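Local coordinates for protein ureidoglycolate hydrolase (Arabidopsis thaliana, PDB 4PXC) that hydrolyses (S)-ureidoglycolate to glyoxylate, ammonium and carbon dioxide in plant purine breakdown, with two manganese ions bound in each subunit, at residues T135-T140 with Y377-F382; I222-A227 with L367-M372; I228-S233 with I309-R314; E262-V267 with S300-D305. The protein carries 1 engineered substitution. All coordinates share one frame; numbering follows the deposited sequence.

Interaction 1: T135-T140 with Y377-F382; sequences TSAEPT and YHDSLF. Engineered in segment 135-140: Ala137 (natural residue Glu). With MN (manganese (II) ion), chain D; HGY ((2S)-amino(hydroxy)ethanoic acid), chain E.
Tyr377 and Pro139 meet at the wall of the two-manganese site of this M20-family amidohydrolase, where the loop after strand 129-134 faces the turn leading into helix 379-383. Followed outward, the Tyr377 side chain leaves CB with CG set between the backbone N and the carbonyl carbon (chi1 55°), and this turn lays the ring flat beneath the ligand. The evidence is the ligand carboxylate oxygen O, 3.4 Å above the ring plane and over its centre. Further out, Tyr377 CE2 comes within 3.1 Å of the ligand amino N, while Ala137 O lies at the ring edge, 4.1 Å from the same CE2. At the tip, Tyr377 OH reaches Pro139 CD at 3.6 Å. The Tyr377 backbone also holds the ligand: its N donates to the carboxylate O (3.0 Å, N-H...O angle 151°), and its carbonyl O accepts from the ligand N. Glu138, bent at chi2, binds one manganese through OE2 at 2.3 Å, together with Asp103 and His402; Asn294 of the second subunit donates to its OE1. Ala137, an engineered replacement of the natural glutamate, presents its CB to Asp379 OD2 at 3.5 Å. Asp379 OD1 accepts a hydrogen bond from Ser149 OG, and also from a water 2.5 Å away that gives its other hydrogen to Ser136 O.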
loop_
_atom_site.group_PDB
_atom_site.type_symbol
_atom_site.label_atom_id
_atom_site.label_comp_id
_atom_site.label_asym_id
_atom_site.label_seq_id
_atom_site.Cartn_x
_atom_site.Cartn_y
_atom_site.Cartn_z
ATOM N N THR A 135 6.455 15.043 21.760
ATOM C CA THR A 135 7.181 14.941 20.496
ATOM C C THR A 135 6.338 14.275 19.400
ATOM O O THR A 135 6.519 14.545 18.208
ATOM C CB THR A 135 8.549 14.220 20.672
ATOM O OG1 THR A 135 9.393 14.506 19.549
ATOM C CG2 THR A 135 8.362 12.707 20.825
ATOM N N SER A 136 5.390 13.440 19.817
ATOM C CA SER A 136 4.482 12.754 18.899
ATOM C C SER A 136 3.494 11.936 19.718
ATOM O O SER A 136 3.889 11.282 20.682
ATOM C CB SER A 136 5.263 11.810 17.976
ATOM O OG SER A 136 4.403 10.857 17.365
ATOM N N ALA A 137 2.213 11.985 19.357
ATOM C CA ALA A 137 1.212 11.125 19.983
ATOM C C ALA A 137 0.688 10.046 19.029
ATOM O O ALA A 137 0.220 8.990 19.475
ATOM C CB ALA A 137 0.051 11.956 20.522
ATOM N N GLU A 138 0.752 10.311 17.727
ATOM C CA GLU A 138 0.232 9.371 16.727
ATOM C C GLU A 138 1.235 8.273 16.382
ATOM O O GLU A 138 2.452 8.505 16.392
ATOM C CB GLU A 138 -0.189 10.102 15.453
ATOM C CG GLU A 138 -1.114 11.286 15.712
ATOM C CD GLU A 138 -2.513 10.871 16.104
ATOM O OE1 GLU A 138 -2.768 9.663 16.374
ATOM O OE2 GLU A 138 -3.373 11.781 16.119
ATOM N N PRO A 139 0.724 7.069 16.084
ATOM C CA PRO A 139 1.591 5.911 15.820
ATOM C C PRO A 139 2.004 5.794 14.349
ATOM O O PRO A 139 2.588 4.777 13.979
ATOM C CB PRO A 139 0.690 4.728 16.192
ATOM C CG PRO A 139 -0.696 5.208 15.799
ATOM C CD PRO A 139 -0.704 6.687 16.169
ATOM N N THR A 140 1.711 6.810 13.537
ATOM C CA THR A 140 1.927 6.746 12.088
ATOM C C THR A 140 3.294 6.202 11.666
ATOM O O THR A 140 3.377 5.273 10.846
ATOM C CB THR A 140 1.735 8.123 11.414
ATOM O OG1 THR A 140 0.507 8.713 11.857
ATOM C CG2 THR A 140 1.705 7.986 9.886
ATOM N N TYR A 377 -7.315 7.753 22.986
ATOM C CA TYR A 377 -6.239 7.844 23.974
ATOM C C TYR A 377 -5.495 9.142 23.731
ATOM O O TYR A 377 -5.643 9.759 22.669
ATOM C CB TYR A 377 -5.270 6.627 23.916
ATOM C CG TYR A 377 -4.654 6.370 22.555
ATOM C CD1 TYR A 377 -5.065 5.291 21.780
ATOM C CD2 TYR A 377 -3.662 7.210 22.040
ATOM C CE1 TYR A 377 -4.514 5.053 20.530
ATOM C CE2 TYR A 377 -3.105 6.985 20.786
ATOM C CZ TYR A 377 -3.531 5.906 20.041
ATOM O OH TYR A 377 -2.978 5.680 18.798
ATOM N N HIS A 378 -4.698 9.554 24.713
ATOM C CA HIS A 378 -4.034 10.858 24.684
ATOM C C HIS A 378 -2.748 10.748 25.459
ATOM O O HIS A 378 -2.567 9.806 26.215
ATOM C CB HIS A 378 -4.911 11.906 25.389
ATOM C CG HIS A 378 -6.250 12.098 24.750
ATOM N ND1 HIS A 378 -6.426 12.861 23.615
ATOM C CD2 HIS A 378 -7.472 11.625 25.084
ATOM C CE1 HIS A 378 -7.705 12.845 23.275
ATOM N NE2 HIS A 378 -8.362 12.102 24.157
ATOM N N ASP A 379 -1.862 11.727 25.315
ATOM C CA ASP A 379 -0.678 11.765 26.169
ATOM C C ASP A 379 -1.039 11.757 27.664
ATOM O O ASP A 379 -0.265 11.268 28.494
ATOM C CB ASP A 379 0.173 12.984 25.819
ATOM C CG ASP A 379 0.797 12.865 24.443
ATOM O OD1 ASP A 379 1.634 11.952 24.266
ATOM O OD2 ASP A 379 0.458 13.665 23.543
ATOM N N SER A 380 -2.216 12.287 27.990
ATOM C CA SER A 380 -2.740 12.268 29.357
ATOM C C SER A 380 -2.773 10.863 29.938
ATOM O O SER A 380 -2.619 10.676 31.145
ATOM C CB SER A 380 -4.155 12.830 29.380
ATOM O OG SER A 380 -4.131 14.229 29.136
ATOM N N LEU A 381 -3.002 9.873 29.083
ATOM C CA LEU A 381 -3.047 8.487 29.538
ATOM C C LEU A 381 -1.744 8.111 30.244
ATOM O O LEU A 381 -1.746 7.449 31.287
ATOM C CB LEU A 381 -3.320 7.542 28.353
ATOM C CG LEU A 381 -3.317 6.045 28.660
ATOM C CD1 LEU A 381 -4.360 5.716 29.719
ATOM C CD2 LEU A 381 -3.559 5.252 27.365
ATOM N N PHE A 382 -0.629 8.570 29.694
ATOM C CA PHE A 382 0.669 8.191 30.236
ATOM C C PHE A 382 1.205 9.186 31.243
ATOM O O PHE A 382 1.916 8.806 32.174
ATOM C CB PHE A 382 1.642 7.908 29.096
ATOM C CG PHE A 382 1.146 6.825 28.192
ATOM C CD1 PHE A 382 1.289 5.493 28.551
ATOM C CD2 PHE A 382 0.444 7.136 27.035
ATOM C CE1 PHE A 382 0.790 4.484 27.742
ATOM C CE2 PHE A 382 -0.063 6.135 26.228
ATOM C CZ PHE A 382 0.116 4.800 26.582
HETATM MN MN MN D . -5.467 11.668 17.036
HETATM O OXT HGY E . -6.106 7.193 18.015
HETATM C C HGY E . -6.127 8.003 18.992
HETATM O O HGY E . -6.809 7.766 20.034
HETATM C CA HGY E . -5.392 9.303 18.888
HETATM O OB HGY E . -4.726 9.427 17.685
HETATM N N HGY E . -4.538 9.622 19.996
HETATM O O HOH W 1 3.928 11.755 23.234
HETATM O O HOH W 2 -3.929 11.905 18.899
HETATM O O HOH W 3 -7.151 11.173 18.631
#

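Interaction 2: I222-A227 with L367-M372; sequences IGVVTA and LSHKMM
Met372 O is gripped twice by strand 222-227: Thr226 N donates a hydrogen bond to it at 2.8 Å, from a position tilted 22° out of the carbonyl plane, and Val225 CA adds a CA-H...O contact at 3.1 Å. Val224 O is held in the same dual way, by Met372 N and by Met371 CA-H, with the N-H donor standing above the carbonyl plane. Val224 N completes this run with a nearly straight bond to Lys370 O (2.9 Å, N-H...O angle 169°). These bonds, with the bridges Ile222 to His369 through Val225 to Met372, define a parallel strand pair; strand 389-394 flanks 222-227 on its other edge, antiparallel to it. On one face Val224 and Met371 run side by side and point the same way, Val224 CG1 lying 3.8 Å from Met371 SD. Thr226 crosses Met371 at about a right angle, its CG2 3.8 Å from Met371 CB. A glycine in place of Thr226 would probably leave Met371 CB and SD without that methyl against them and the methionine freer to turn. On the other face Met372 SD settles 3.7 Å from Gly223 CA, in space that a side chain at the glycine would invade. At the margins of the pair, His369 NE2 bonds to Thr363 OG1 of helix 352-364, and Lys370 NZ forms a salt bridge with Glu218.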
loop_
_atom_site.group_PDB
_atom_site.type_symbol
_atom_site.label_atom_id
_atom_site.label_comp_id
_atom_site.label_asym_id
_atom_site.label_seq_id
_atom_site.Cartn_x
_atom_site.Cartn_y
_atom_site.Cartn_z
ATOM N N ILE A 222 -18.374 22.334 27.949
ATOM C CA ILE A 222 -17.127 21.757 28.452
ATOM C C ILE A 222 -17.340 20.327 28.924
ATOM O O ILE A 222 -18.327 20.038 29.593
ATOM C CB ILE A 222 -16.600 22.594 29.648
ATOM C CG1 ILE A 222 -16.148 23.982 29.185
ATOM C CG2 ILE A 222 -15.435 21.883 30.360
ATOM C CD1 ILE A 222 -14.893 23.944 28.293
ATOM N N GLY A 223 -16.423 19.433 28.560
ATOM C CA GLY A 223 -16.415 18.083 29.095
ATOM C C GLY A 223 -15.314 17.963 30.136
ATOM O O GLY A 223 -14.153 18.298 29.871
ATOM N N VAL A 224 -15.681 17.521 31.335
ATOM C CA VAL A 224 -14.695 17.237 32.374
ATOM C C VAL A 224 -14.391 15.745 32.302
ATOM O O VAL A 224 -15.227 14.910 32.675
ATOM C CB VAL A 224 -15.212 17.641 33.780
ATOM C CG1 VAL A 224 -14.183 17.304 34.849
ATOM C CG2 VAL A 224 -15.553 19.142 33.814
ATOM N N VAL A 225 -13.209 15.400 31.790
ATOM C CA VAL A 225 -12.890 13.991 31.532
ATOM C C VAL A 225 -12.511 13.223 32.795
ATOM O O VAL A 225 -11.594 13.617 33.523
ATOM C CB VAL A 225 -11.771 13.842 30.487
ATOM C CG1 VAL A 225 -11.412 12.379 30.304
ATOM C CG2 VAL A 225 -12.220 14.455 29.169
ATOM N N THR A 226 -13.208 12.118 33.048
ATOM C CA THR A 226 -12.996 11.365 34.282
ATOM C C THR A 226 -12.143 10.125 34.085
ATOM O O THR A 226 -11.586 9.594 35.056
ATOM C CB THR A 226 -14.332 10.927 34.919
ATOM O OG1 THR A 226 -15.008 10.026 34.035
ATOM C CG2 THR A 226 -15.225 12.137 35.194
ATOM N N ALA A 227 -12.043 9.653 32.842
ATOM C CA ALA A 227 -11.281 8.436 32.557
ATOM C C ALA A 227 -10.948 8.362 31.077
ATOM O O ALA A 227 -11.568 9.045 30.264
ATOM C CB ALA A 227 -12.075 7.188 32.985
ATOM N N LEU A 367 -19.887 28.422 32.295
ATOM C CA LEU A 367 -19.878 27.462 31.196
ATOM C C LEU A 367 -20.535 26.159 31.666
ATOM O O LEU A 367 -20.230 25.667 32.753
ATOM C CB LEU A 367 -18.436 27.207 30.728
ATOM C CG LEU A 367 -17.712 28.423 30.132
ATOM C CD1 LEU A 367 -16.236 28.130 29.919
ATOM C CD2 LEU A 367 -18.360 28.854 28.817
ATOM N N SER A 368 -21.439 25.606 30.855
ATOM C CA SER A 368 -22.077 24.341 31.191
ATOM C C SER A 368 -21.110 23.183 30.959
ATOM O O SER A 368 -20.253 23.229 30.072
ATOM C CB SER A 368 -23.339 24.120 30.364
ATOM O OG SER A 368 -23.021 24.038 28.983
ATOM N N HIS A 369 -21.254 22.127 31.746
ATOM C CA HIS A 369 -20.305 21.025 31.646
ATOM C C HIS A 369 -20.901 19.719 32.115
ATOM O O HIS A 369 -21.921 19.703 32.801
ATOM C CB HIS A 369 -19.047 21.349 32.457
ATOM C CG HIS A 369 -19.327 21.720 33.878
ATOM N ND1 HIS A 369 -19.320 20.798 34.902
ATOM C CD2 HIS A 369 -19.643 22.911 34.444
ATOM C CE1 HIS A 369 -19.603 21.405 36.039
ATOM N NE2 HIS A 369 -19.803 22.687 35.791
ATOM N N LYS A 370 -20.275 18.617 31.723
ATOM C CA LYS A 370 -20.662 17.330 32.268
ATOM C C LYS A 370 -19.425 16.481 32.418
ATOM O O LYS A 370 -18.391 16.768 31.815
ATOM C CB LYS A 370 -21.665 16.622 31.355
ATOM C CG LYS A 370 -21.047 16.080 30.079
ATOM C CD LYS A 370 -22.061 15.313 29.242
ATOM C CE LYS A 370 -22.592 14.097 29.973
ATOM N NZ LYS A 370 -23.436 13.286 29.049
ATOM N N MET A 371 -19.537 15.434 33.227
ATOM C CA MET A 371 -18.470 14.456 33.377
ATOM C C MET A 371 -18.561 13.500 32.206
ATOM O O MET A 371 -19.654 13.087 31.823
ATOM C CB MET A 371 -18.676 13.665 34.666
ATOM C CG MET A 371 -18.769 14.537 35.898
ATOM S SD MET A 371 -17.195 15.355 36.199
ATOM C CE MET A 371 -17.479 15.927 37.883
ATOM N N MET A 372 -17.419 13.131 31.636
ATOM C CA MET A 372 -17.442 12.169 30.544
ATOM C C MET A 372 -16.112 11.441 30.402
ATOM O O MET A 372 -15.101 11.840 30.974
ATOM C CB MET A 372 -17.848 12.847 29.230
ATOM C CG MET A 372 -16.967 14.015 28.820
ATOM S SD MET A 372 -17.731 15.020 27.528
ATOM C CE MET A 372 -17.995 13.812 26.234
#

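Interaction 3: I228-S233 with I309-R314; sequences IAAPAS and IDEARR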
loop_
_atom_site.group_PDB
_atom_site.type_symbol
_atom_site.label_atom_id
_atom_site.label_comp_id
_atom_site.label_asym_id
_atom_site.label_seq_id
_atom_site.Cartn_x
_atom_site.Cartn_y
_atom_site.Cartn_z
ATOM N N ILE A 228 -9.978 7.519 30.742
ATOM C CA ILE A 228 -9.556 7.307 29.359
ATOM C C ILE A 228 -9.615 5.809 29.064
ATOM O O ILE A 228 -9.077 5.013 29.831
ATOM C CB ILE A 228 -8.107 7.829 29.130
ATOM C CG1 ILE A 228 -8.039 9.345 29.384
ATOM C CG2 ILE A 228 -7.626 7.511 27.722
ATOM C CD1 ILE A 228 -6.614 9.935 29.406
ATOM N N ALA A 229 -10.272 5.426 27.968
ATOM C CA ALA A 229 -10.433 4.013 27.593
ATOM C C ALA A 229 -9.106 3.298 27.357
ATOM O O ALA A 229 -8.100 3.934 27.047
ATOM C CB ALA A 229 -11.320 3.894 26.349
ATOM N N ALA A 230 -9.116 1.973 27.478
ATOM C CA ALA A 230 -7.893 1.173 27.380
ATOM C C ALA A 230 -7.581 0.800 25.927
ATOM O O ALA A 230 -8.373 0.126 25.280
ATOM C CB ALA A 230 -8.028 -0.085 28.225
ATOM N N PRO A 231 -6.419 1.233 25.420
ATOM C CA PRO A 231 -6.106 1.017 24.006
ATOM C C PRO A 231 -5.093 -0.099 23.780
ATOM O O PRO A 231 -4.167 -0.294 24.577
ATOM C CB PRO A 231 -5.482 2.357 23.603
ATOM C CG PRO A 231 -4.719 2.762 24.852
ATOM C CD PRO A 231 -5.520 2.233 26.032
ATOM N N ALA A 232 -5.279 -0.820 22.684
ATOM C CA ALA A 232 -4.328 -1.825 22.246
ATOM C C ALA A 232 -4.158 -1.773 20.731
ATOM O O ALA A 232 -5.053 -1.319 20.006
ATOM C CB ALA A 232 -4.790 -3.211 22.672
ATOM N N SER A 233 -3.007 -2.226 20.248
ATOM C CA SER A 233 -2.824 -2.363 18.804
ATOM C C SER A 233 -2.077 -3.651 18.493
ATOM O O SER A 233 -1.213 -4.094 19.270
ATOM C CB SER A 233 -2.117 -1.143 18.209
ATOM O OG SER A 233 -0.754 -1.113 18.581
ATOM N N ILE A 309 -13.525 0.850 27.302
ATOM C CA ILE A 309 -13.349 1.462 28.619
ATOM C C ILE A 309 -13.059 0.368 29.645
ATOM O O ILE A 309 -12.334 0.587 30.629
ATOM C CB ILE A 309 -14.585 2.301 29.044
ATOM C CG1 ILE A 309 -14.355 2.975 30.410
ATOM C CG2 ILE A 309 -15.843 1.435 29.086
ATOM C CD1 ILE A 309 -13.035 3.741 30.515
ATOM N N ASP A 310 -13.607 -0.819 29.398
ATOM C CA ASP A 310 -13.398 -1.967 30.280
ATOM C C ASP A 310 -12.216 -2.800 29.792
ATOM O O ASP A 310 -12.287 -3.416 28.725
ATOM C CB ASP A 310 -14.662 -2.830 30.331
ATOM C CG ASP A 310 -14.559 -3.953 31.347
ATOM O OD1 ASP A 310 -14.040 -5.033 30.996
ATOM O OD2 ASP A 310 -14.980 -3.748 32.507
ATOM N N GLU A 311 -11.137 -2.819 30.573
ATOM C CA GLU A 311 -9.901 -3.499 30.172
ATOM C C GLU A 311 -10.107 -4.994 29.909
ATOM O O GLU A 311 -9.603 -5.537 28.926
ATOM C CB GLU A 311 -8.812 -3.291 31.239
ATOM C CG GLU A 311 -7.398 -3.639 30.776
ATOM C CD GLU A 311 -6.351 -3.449 31.874
ATOM O OE1 GLU A 311 -6.726 -3.044 32.993
ATOM O OE2 GLU A 311 -5.151 -3.701 31.616
ATOM N N ALA A 312 -10.855 -5.661 30.783
ATOM C CA ALA A 312 -11.059 -7.102 30.650
ATOM C C ALA A 312 -11.802 -7.456 29.364
ATOM O O ALA A 312 -11.443 -8.415 28.671
ATOM C CB ALA A 312 -11.797 -7.659 31.870
ATOM N N ARG A 313 -12.834 -6.678 29.051
ATOM C CA ARG A 313 -13.611 -6.868 27.826
ATOM C C ARG A 313 -12.725 -6.665 26.585
ATOM O O ARG A 313 -12.800 -7.429 25.618
ATOM C CB ARG A 313 -14.788 -5.898 27.825
ATOM C CG ARG A 313 -16.026 -6.370 27.109
ATOM C CD ARG A 313 -17.268 -5.634 27.624
ATOM N NE ARG A 313 -17.085 -4.181 27.663
ATOM C CZ ARG A 313 -17.813 -3.353 28.412
ATOM N NH1 ARG A 313 -18.777 -3.838 29.184
ATOM N NH2 ARG A 313 -17.582 -2.040 28.385
ATOM N N ARG A 314 -11.881 -5.636 26.627
ATOM C CA ARG A 314 -10.907 -5.359 25.568
ATOM C C ARG A 314 -9.979 -6.562 25.390
ATOM O O ARG A 314 -9.749 -7.035 24.267
ATOM C CB ARG A 314 -10.087 -4.124 25.958
ATOM C CG ARG A 314 -9.361 -3.422 24.813
ATOM C CD ARG A 314 -7.915 -3.871 24.635
ATOM N NE ARG A 314 -7.188 -4.161 25.877
ATOM C CZ ARG A 314 -6.398 -3.314 26.539
ATOM N NH1 ARG A 314 -6.218 -2.060 26.125
ATOM N NH2 ARG A 314 -5.783 -3.726 27.643
#
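Ile309 and Ala229 make the apolar half of this contact. With CG1 anti to its own N (chi1 -178°) and chi2 at 50°, Ile309 brings CD1 to 3.9 Å from Ala229 CA. In return Ala229 CB sits 3.9 Å from Ile309 N, a buried polar atom for which the model offers no partner. The aliphatic part of Arg314 adds to this surface: its chain bends at chi2 and chi3 and passes Ala232 with CD 3.7 Å from Ala232 CB. The guanidinium packs too, Arg314 NH1 lying 3.4 Å from Ala230 CB, and its edge faces Pro231 CA in plane. Among polar approaches, Arg314 NH1 is 3.1 Å from Pro231 O, but the angle is too poor for a hydrogen bond; its hydrogen bond to Asp345 O lies outside the two segments. A leucine in place of Arg314 would probably leave Asp345 O without that donor and open a gap beside Ala230 and Ala232. A capping bond starts the helix: Asp310, at the N-cap, accepts from Arg313 N through OD1 (2.8 Å, N-H...O angle 159°). Arg313 folds its guanidinium over Asp310 CB and pairs with Asp308. In the fold, the start of helix 311-332 thus lies against strand 222-239, which also bonds to strand 295-308 through Ala232 and Thr306, while Pro231 turns its CB away from 309-314 and packs on Tyr377 and on Leu381 of helix 379-383.

Interaction 4: E262-V267 with S300-D305; sequences ELALAV and SHLEID
Leu263 and Val267 press on Leu302 and Ile304 where helix 256-272 covers the sheet in the region that mediates dimerization, a helix-on-sheet layer. The segment axes run almost parallel, 13° apart and 10.2 Å from each other at their closest, a separation filled mainly by side chains. The apolar contacts come first. Leu263 and Val267 stand one helical turn apart, as the bond from Val267 N to Leu263 O confirms, and both direct CB to the strand. Leu263 extends CD2 to the strand because its chi1 of -176° carries CG to the side opposite the backbone N; CD2 lies 4.2 Å from Leu302 CD1 and 4.3 Å from Ile304 CD1, so that one methyl spans two strand residues. Leu302 turns its other branch to the helix backbone, CD2 coming within 4.1 Å of Ala264 N. Val267 and Ile304 pass alongside one another, pointing opposite ways, and give the tightest approach of the contact, Val267 CG2 to Ile304 CD1 at 3.8 Å. Helix 311-332 completes the layer, Ile328 touching Leu263 and Ile321 touching Val267, and Ala264 packs on Leu258 of the second subunit.

Polar groups occupy the strand's other face. Glu303 packs there on Ile293 of the second subunit, and His301 ND1 is hydrogen-bonded to Glu237 OE2. The NE2 of His301 donates to OE2 of Glu303, two residues further along the same strand, at 2.7 Å (N-H...O angle 158°), with Glu303 OE2 lying in the imidazole plane and offering its anti lone pair.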
loop_
_atom_site.group_PDB
_atom_site.type_symbol
_atom_site.label_atom_id
_atom_site.label_comp_id
_atom_site.label_asym_id
_atom_site.label_seq_id
_atom_site.Cartn_x
_atom_site.Cartn_y
_atom_site.Cartn_z
ATOM N N GLU A 262 -10.447 -12.379 5.830
ATOM C CA GLU A 262 -11.174 -13.137 6.841
ATOM C C GLU A 262 -10.864 -12.652 8.264
ATOM O O GLU A 262 -11.765 -12.563 9.114
ATOM C CB GLU A 262 -10.905 -14.645 6.673
ATOM C CG GLU A 262 -11.571 -15.209 5.421
ATOM C CD GLU A 262 -11.135 -16.630 5.097
ATOM O OE1 GLU A 262 -9.964 -16.978 5.365
ATOM O OE2 GLU A 262 -11.970 -17.393 4.565
ATOM N N LEU A 263 -9.612 -12.291 8.522
ATOM C CA LEU A 263 -9.270 -11.791 9.860
ATOM C C LEU A 263 -9.894 -10.422 10.133
ATOM O O LEU A 263 -10.339 -10.156 11.248
ATOM C CB LEU A 263 -7.757 -11.745 10.076
ATOM C CG LEU A 263 -7.287 -11.327 11.475
ATOM C CD1 LEU A 263 -7.814 -12.288 12.554
ATOM C CD2 LEU A 263 -5.771 -11.260 11.529
ATOM N N ALA A 264 -9.943 -9.560 9.121
ATOM C CA ALA A 264 -10.545 -8.236 9.298
ATOM C C ALA A 264 -12.017 -8.361 9.673
ATOM O O ALA A 264 -12.521 -7.603 10.513
ATOM C CB ALA A 264 -10.373 -7.385 8.038
ATOM N N LEU A 265 -12.706 -9.322 9.057
ATOM C CA LEU A 265 -14.111 -9.544 9.362
ATOM C C LEU A 265 -14.290 -10.182 10.744
ATOM O O LEU A 265 -15.275 -9.913 11.438
ATOM C CB LEU A 265 -14.774 -10.376 8.258
ATOM C CG LEU A 265 -14.890 -9.607 6.936
ATOM C CD1 LEU A 265 -15.186 -10.533 5.767
ATOM C CD2 LEU A 265 -15.980 -8.567 7.036
ATOM N N ALA A 266 -13.337 -11.016 11.145
ATOM C CA ALA A 266 -13.371 -11.613 12.479
ATOM C C ALA A 266 -13.165 -10.562 13.570
ATOM O O ALA A 266 -13.772 -10.652 14.630
ATOM C CB ALA A 266 -12.336 -12.727 12.610
ATOM N N VAL A 267 -12.307 -9.574 13.319
ATOM C CA VAL A 267 -12.130 -8.461 14.254
ATOM C C VAL A 267 -13.465 -7.770 14.539
ATOM O O VAL A 267 -13.833 -7.562 15.701
ATOM C CB VAL A 267 -11.130 -7.413 13.713
ATOM C CG1 VAL A 267 -11.243 -6.094 14.491
ATOM C CG2 VAL A 267 -9.702 -7.952 13.750
ATOM N N SER A 300 0.444 -10.802 3.564
ATOM C CA SER A 300 -0.517 -9.764 3.879
ATOM C C SER A 300 -0.205 -9.272 5.275
ATOM O O SER A 300 0.300 -10.019 6.119
ATOM C CB SER A 300 -1.945 -10.287 3.777
ATOM O OG SER A 300 -2.177 -11.320 4.719
ATOM N N HIS A 301 -0.500 -8.004 5.511
ATOM C CA HIS A 301 -0.085 -7.330 6.729
ATOM C C HIS A 301 -1.291 -6.529 7.204
ATOM O O HIS A 301 -1.908 -5.808 6.415
ATOM C CB HIS A 301 1.144 -6.466 6.398
ATOM C CG HIS A 301 1.500 -5.445 7.436
ATOM N ND1 HIS A 301 2.417 -5.689 8.438
ATOM C CD2 HIS A 301 1.099 -4.163 7.599
ATOM C CE1 HIS A 301 2.546 -4.607 9.189
ATOM N NE2 HIS A 301 1.758 -3.665 8.698
ATOM N N LEU A 302 -1.687 -6.737 8.458
ATOM C CA LEU A 302 -2.821 -6.022 9.036
ATOM C C LEU A 302 -2.351 -5.306 10.291
ATOM O O LEU A 302 -1.556 -5.845 11.065
ATOM C CB LEU A 302 -3.971 -6.973 9.431
ATOM C CG LEU A 302 -4.655 -7.904 8.434
ATOM C CD1 LEU A 302 -3.937 -9.250 8.376
ATOM C CD2 LEU A 302 -6.128 -8.102 8.807
ATOM N N GLU A 303 -2.832 -4.086 10.488
ATOM C CA GLU A 303 -2.619 -3.404 11.748
ATOM C C GLU A 303 -3.987 -3.102 12.328
ATOM O O GLU A 303 -4.826 -2.463 11.683
ATOM C CB GLU A 303 -1.762 -2.157 11.556
ATOM C CG GLU A 303 -0.446 -2.496 10.869
ATOM C CD GLU A 303 0.623 -1.449 11.055
ATOM O OE1 GLU A 303 0.493 -0.609 11.976
ATOM O OE2 GLU A 303 1.605 -1.480 10.274
ATOM N N ILE A 304 -4.201 -3.595 13.546
ATOM C CA ILE A 304 -5.523 -3.669 14.139
ATOM C C ILE A 304 -5.563 -2.834 15.402
ATOM O O ILE A 304 -4.703 -2.985 16.265
ATOM C CB ILE A 304 -5.837 -5.128 14.516
ATOM C CG1 ILE A 304 -5.788 -6.016 13.268
ATOM C CG2 ILE A 304 -7.195 -5.230 15.206
ATOM C CD1 ILE A 304 -5.895 -7.512 13.570
ATOM N N ASP A 305 -6.551 -1.947 15.493
ATOM C CA ASP A 305 -6.745 -1.093 16.664
ATOM C C ASP A 305 -7.976 -1.624 17.400
ATOM O O ASP A 305 -8.995 -1.890 16.774
ATOM C CB ASP A 305 -6.980 0.350 16.197
ATOM C CG ASP A 305 -7.210 1.319 17.350
ATOM O OD1 ASP A 305 -8.291 1.261 17.987
ATOM O OD2 ASP A 305 -6.325 2.155 17.605
#

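Overall arrangement
From the N terminus, the loop at 135-140 comes first and finds its partner last, at 377-382, so interaction 1 closes a span that holds the other three. Within it interaction 2 joins 222-227 to 367-372, interaction 3 joins 228-233 to 309-314, and interaction 4 joins 262-267 to 300-305; each sits wholly within the one before, and none cross. Strand 222-239 carries interaction 2 and then interaction 3, whose segments adjoin there. Interaction 3 also touches its neighbours: Pro231 CB lies 3.5 Å from Tyr377 CD1 of interaction 1, and Ser233 CB 3.7 Å from Ile304 O of interaction 4. The metal site is thereby linked to the dimerization region.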